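Local structure of conserved hypothetical secreted protein (Helicobacter pylori, 4RNZ) at residues P154-A159 against Y168-H173; G241-K246 against N272-G277. The protein is a cell shape-determining metallopeptidase of the M23B family that probably uses zinc to cut peptide bonds in peptidoglycan. One frame throughout, in Å; residues are numbered along the deposited sequence.

Interaction 1: P154-A159 against Y168-H173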
# COMPACT_ATOMS: atom_id res chain seq x y z
N PRO A 154 -2.78 -5.63 6.03
CA PRO A 154 -2.03 -6.87 6.05
C PRO A 154 -1.25 -7.08 4.77
O PRO A 154 -1.42 -6.33 3.78
CB PRO A 154 -3.13 -7.93 6.22
CG PRO A 154 -4.34 -7.31 5.62
CD PRO A 154 -4.24 -5.84 5.96
N THR A 155 -0.39 -8.08 4.79
CA THR A 155 0.37 -8.47 3.64
C THR A 155 0.14 -9.97 3.42
O THR A 155 0.40 -10.79 4.33
CB THR A 155 1.86 -8.16 3.85
OG1 THR A 155 2.02 -6.75 4.05
CG2 THR A 155 2.68 -8.56 2.65
N ILE A 156 -0.35 -10.33 2.22
CA ILE A 156 -0.49 -11.73 1.86
C ILE A 156 0.82 -12.30 1.40
O ILE A 156 1.40 -11.80 0.43
CB ILE A 156 -1.53 -11.91 0.73
CG1 ILE A 156 -2.92 -11.57 1.28
CG2 ILE A 156 -1.47 -13.32 0.16
CD1 ILE A 156 -3.99 -11.46 0.20
N LYS A 157 1.32 -13.31 2.09
CA LYS A 157 2.56 -13.98 1.70
C LYS A 157 2.30 -15.12 0.72
O LYS A 157 3.08 -15.33 -0.20
CB LYS A 157 3.29 -14.54 2.93
CG LYS A 157 3.55 -13.54 4.05
CD LYS A 157 4.14 -12.22 3.57
CE LYS A 157 5.46 -12.38 2.83
NZ LYS A 157 6.50 -13.05 3.66
N MET A 158 1.23 -15.86 0.96
CA MET A 158 0.79 -16.94 0.08
C MET A 158 -0.73 -17.05 0.13
O MET A 158 -1.37 -16.86 1.18
CB MET A 158 1.40 -18.26 0.51
CG MET A 158 0.95 -19.43 -0.36
SD MET A 158 1.55 -21.02 0.21
CE MET A 158 0.55 -21.30 1.64
N ALA A 159 -1.32 -17.34 -1.02
CA ALA A 159 -2.72 -17.72 -1.05
C ALA A 159 -2.92 -18.90 -1.98
O ALA A 159 -2.12 -19.15 -2.87
CB ALA A 159 -3.60 -16.55 -1.44
N TYR A 168 -4.66 -23.24 -7.01
CA TYR A 168 -4.20 -22.04 -7.70
C TYR A 168 -3.54 -21.15 -6.67
O TYR A 168 -4.19 -20.55 -5.80
CB TYR A 168 -5.36 -21.33 -8.40
CG TYR A 168 -6.00 -22.25 -9.43
CD1 TYR A 168 -5.43 -22.40 -10.70
CD2 TYR A 168 -7.13 -23.00 -9.12
CE1 TYR A 168 -5.99 -23.27 -11.63
CE2 TYR A 168 -7.70 -23.86 -10.05
CZ TYR A 168 -7.12 -23.99 -11.30
OH TYR A 168 -7.69 -24.84 -12.21
N TYR A 169 -2.22 -21.11 -6.76
CA TYR A 169 -1.37 -20.46 -5.77
C TYR A 169 -0.93 -19.09 -6.21
O TYR A 169 -0.68 -18.84 -7.40
CB TYR A 169 -0.13 -21.29 -5.57
CG TYR A 169 -0.35 -22.58 -4.84
CD1 TYR A 169 -0.27 -22.64 -3.47
CD2 TYR A 169 -0.59 -23.76 -5.53
CE1 TYR A 169 -0.41 -23.83 -2.78
CE2 TYR A 169 -0.74 -24.96 -4.85
CZ TYR A 169 -0.66 -24.98 -3.47
OH TYR A 169 -0.81 -26.15 -2.76
N LEU A 170 -0.76 -18.21 -5.23
CA LEU A 170 0.05 -17.05 -5.48
C LEU A 170 0.88 -16.70 -4.25
O LEU A 170 0.53 -17.06 -3.13
CB LEU A 170 -0.78 -15.88 -5.96
CG LEU A 170 -1.90 -15.37 -5.08
CD1 LEU A 170 -1.40 -14.34 -4.07
CD2 LEU A 170 -2.94 -14.73 -5.99
N PHE A 171 1.98 -16.02 -4.51
CA PHE A 171 2.99 -15.75 -3.51
C PHE A 171 3.46 -14.32 -3.68
O PHE A 171 3.59 -13.85 -4.82
CB PHE A 171 4.20 -16.64 -3.73
CG PHE A 171 3.91 -18.10 -3.70
CD1 PHE A 171 3.54 -18.78 -4.85
CD2 PHE A 171 4.05 -18.82 -2.52
CE1 PHE A 171 3.27 -20.14 -4.83
CE2 PHE A 171 3.81 -20.19 -2.49
CZ PHE A 171 3.41 -20.84 -3.64
N SER A 172 3.71 -13.65 -2.57
CA SER A 172 4.31 -12.35 -2.58
C SER A 172 5.79 -12.52 -2.72
O SER A 172 6.34 -13.61 -2.53
CB SER A 172 4.06 -11.64 -1.26
OG SER A 172 4.74 -12.35 -0.21
N HIS A 173 6.43 -11.41 -3.07
CA HIS A 173 7.87 -11.30 -3.11
C HIS A 173 8.22 -10.00 -2.40
O HIS A 173 7.37 -9.10 -2.26
CB HIS A 173 8.34 -11.28 -4.56
CG HIS A 173 9.82 -11.44 -4.71
ND1 HIS A 173 10.66 -10.38 -5.01
CD2 HIS A 173 10.62 -12.53 -4.61
CE1 HIS A 173 11.91 -10.81 -5.08
NE2 HIS A 173 11.91 -12.11 -4.85
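M158 sets its CG anti to the backbone N (chi1 179°), and F171 sets its own anti to the carbonyl carbon (chi1 -58°). The two side chains lie side by side and point the same way. They form a non-hydrogen-bonded antiparallel pair in the hairpin of strands 153-163 and 166-172. M158 SD comes to 3.6 Å from F171 CE2, a Met-aromatic contact with the sulfur set obliquely, 56° off the ring normal. The same sulfur meets the Y169 ring at its edge, near the ring plane. An unbranched thioether can follow both rings, and S339 of helix 326-348 adds to this face. The next pair, A159 and L170, is hydrogen-bonded twice: A159 N to L170 O at 2.8 Å, and L170 N to A159 O at 2.9 Å. Its side chains look to the other face, where L170 CD1 lies 4.1 Å from A159 CB and also approaches I156 CG2. The A159 methyl meets L118 of helix 112-121 as well as L170. At the corner, K157 and M158 both pair with V140, a classic beta bulge. K157 O receives S172 N at 3.0 Å from above the carbonyl plane, and a weak bond from S172 OG. The K157 chain, bent at chi2 to chi4, brings CE to 3.1 Å from S172 OG; a short serine keeps that hydroxyl beside the backbone. The chemistry implies division of labour: backbone bonds fix the register, while side-chain contacts knit the strands on both faces, the same residues also meeting helices 326-348 and 112-121.

Interaction 2: G241-K246 against N272-G277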
# COMPACT_ATOMS: atom_id res chain seq x y z
N GLY A 241 -10.35 9.76 -7.11
CA GLY A 241 -10.73 9.80 -5.69
C GLY A 241 -10.62 11.21 -5.16
O GLY A 241 -11.57 11.76 -4.64
N PHE A 242 -9.45 11.79 -5.30
CA PHE A 242 -9.23 13.15 -4.87
C PHE A 242 -8.70 13.94 -6.05
O PHE A 242 -7.99 13.42 -6.91
CB PHE A 242 -8.24 13.21 -3.70
CG PHE A 242 -7.86 14.61 -3.30
CD1 PHE A 242 -6.81 15.26 -3.92
CD2 PHE A 242 -8.55 15.26 -2.28
CE1 PHE A 242 -6.45 16.56 -3.56
CE2 PHE A 242 -8.20 16.56 -1.91
CZ PHE A 242 -7.15 17.20 -2.56
N MET A 243 -9.04 15.21 -6.06
CA MET A 243 -8.60 16.10 -7.07
C MET A 243 -8.66 17.51 -6.47
O MET A 243 -9.73 18.01 -6.15
CB MET A 243 -9.57 15.95 -8.22
CG MET A 243 -9.29 16.87 -9.35
SD MET A 243 -10.51 16.53 -10.60
CE MET A 243 -10.30 18.05 -11.51
N GLY A 244 -7.51 18.13 -6.27
CA GLY A 244 -7.48 19.46 -5.69
C GLY A 244 -6.08 19.78 -5.24
O GLY A 244 -5.13 19.26 -5.82
N VAL A 245 -5.95 20.60 -4.20
CA VAL A 245 -4.64 21.04 -3.76
C VAL A 245 -4.29 20.33 -2.46
O VAL A 245 -5.14 20.23 -1.57
CB VAL A 245 -4.61 22.56 -3.54
CG1 VAL A 245 -3.23 23.02 -3.07
CG2 VAL A 245 -5.00 23.29 -4.82
N LYS A 246 -3.05 19.84 -2.35
CA LYS A 246 -2.52 19.31 -1.08
C LYS A 246 -1.18 19.95 -0.81
O LYS A 246 -0.28 19.91 -1.66
CB LYS A 246 -2.39 17.78 -1.13
CG LYS A 246 -3.72 17.08 -0.99
CD LYS A 246 -3.61 15.58 -0.72
CE LYS A 246 -4.98 15.01 -0.38
NZ LYS A 246 -5.04 13.53 -0.36
N ASN A 272 -10.23 19.83 -18.27
CA ASN A 272 -11.63 20.22 -18.26
C ASN A 272 -12.62 19.08 -18.02
O ASN A 272 -12.60 18.06 -18.72
CB ASN A 272 -12.00 20.92 -19.57
CG ASN A 272 -13.33 21.66 -19.48
OD1 ASN A 272 -14.41 21.06 -19.61
ND2 ASN A 272 -13.27 22.96 -19.23
N GLY A 273 -13.49 19.24 -17.04
CA GLY A 273 -14.54 18.26 -16.81
C GLY A 273 -14.12 17.06 -15.98
O GLY A 273 -14.97 16.24 -15.62
N LEU A 274 -12.84 16.95 -15.66
CA LEU A 274 -12.41 15.91 -14.75
C LEU A 274 -12.93 16.25 -13.34
O LEU A 274 -12.79 17.38 -12.91
CB LEU A 274 -10.88 15.84 -14.72
CG LEU A 274 -10.30 14.64 -13.98
CD1 LEU A 274 -10.60 13.36 -14.75
CD2 LEU A 274 -8.81 14.83 -13.77
N LYS A 275 -13.51 15.29 -12.63
CA LYS A 275 -13.87 15.53 -11.23
C LYS A 275 -13.84 14.28 -10.39
O LYS A 275 -13.84 13.14 -10.89
CB LYS A 275 -15.25 16.19 -11.13
CG LYS A 275 -16.40 15.27 -11.48
CD LYS A 275 -17.67 16.01 -11.88
CE LYS A 275 -18.59 15.08 -12.67
NZ LYS A 275 -19.96 15.64 -12.91
N LYS A 276 -13.83 14.50 -9.08
CA LYS A 276 -14.05 13.45 -8.11
C LYS A 276 -15.11 12.48 -8.62
O LYS A 276 -16.16 12.88 -9.11
CB LYS A 276 -14.49 14.07 -6.79
CG LYS A 276 -14.22 13.22 -5.58
CD LYS A 276 -14.06 14.10 -4.35
CE LYS A 276 -13.82 13.30 -3.08
NZ LYS A 276 -14.65 12.07 -3.00
N GLY A 277 -14.82 11.19 -8.55
CA GLY A 277 -15.71 10.19 -9.12
C GLY A 277 -15.63 9.95 -10.62
O GLY A 277 -16.23 8.98 -11.10
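G241 O is wrapped by the side chain of K276, which runs past it as a series of carbons. CG lies 3.2 Å and CE 3.1 Å from that oxygen, with CD between them in the chain also close by. The first torsion sets K276 CG anti to the backbone N (chi1 -156°), and a bend at chi4 (-40°) leaves NZ 3.5 Å from G241 O, near but not hydrogen-bonded. A long, flexible lysine suits this position because its methylenes can lie against the carbonyl while NZ stays at the surface. Beside it, M243 reaches out of strand 238-243 as an extended chain and lays its sulfur against the 272-277 loop. SD rests 3.9 Å from L274 CG and 3.6 Å from K275 CA; the terminal methyl lies by L274 O, at a CE-O distance of 2.9 Å so short that its detail is doubtful. L274 in turn packs on V253 of strand 252-257, while G277 pairs with V240 through the backbone and accepts R239 NE. The chemistry implies a loose surface contact of methylenes, methyl and sulfur on backbone carbonyls and L274, without hydrogen bonds across it, to which the lysine charge might add a weak attraction for the carbonyl.

Interaction 1 comes first along the chain and closes before interaction 2 opens. Their centres stand 33 Å apart on opposite sides of the chain's centre, with the nearest atoms about 20 Å from each other, and they share no sheet. Segments 154-159 and 168-173 belong to the Csd3 second domain, whereas 241-246 and 272-277 belong to the M23 peptidase part. There, strand 238-243 connects through 252-257 and 260-267 to strand 299-306, which carries the zinc ligand H301. Neither contact touches the zinc site of E34, H219, D223 and H301. Interaction 1 is partly buried and reaches the peptidase sheet through the P154-R309 hydrogen bond; interaction 2 lies at the surface.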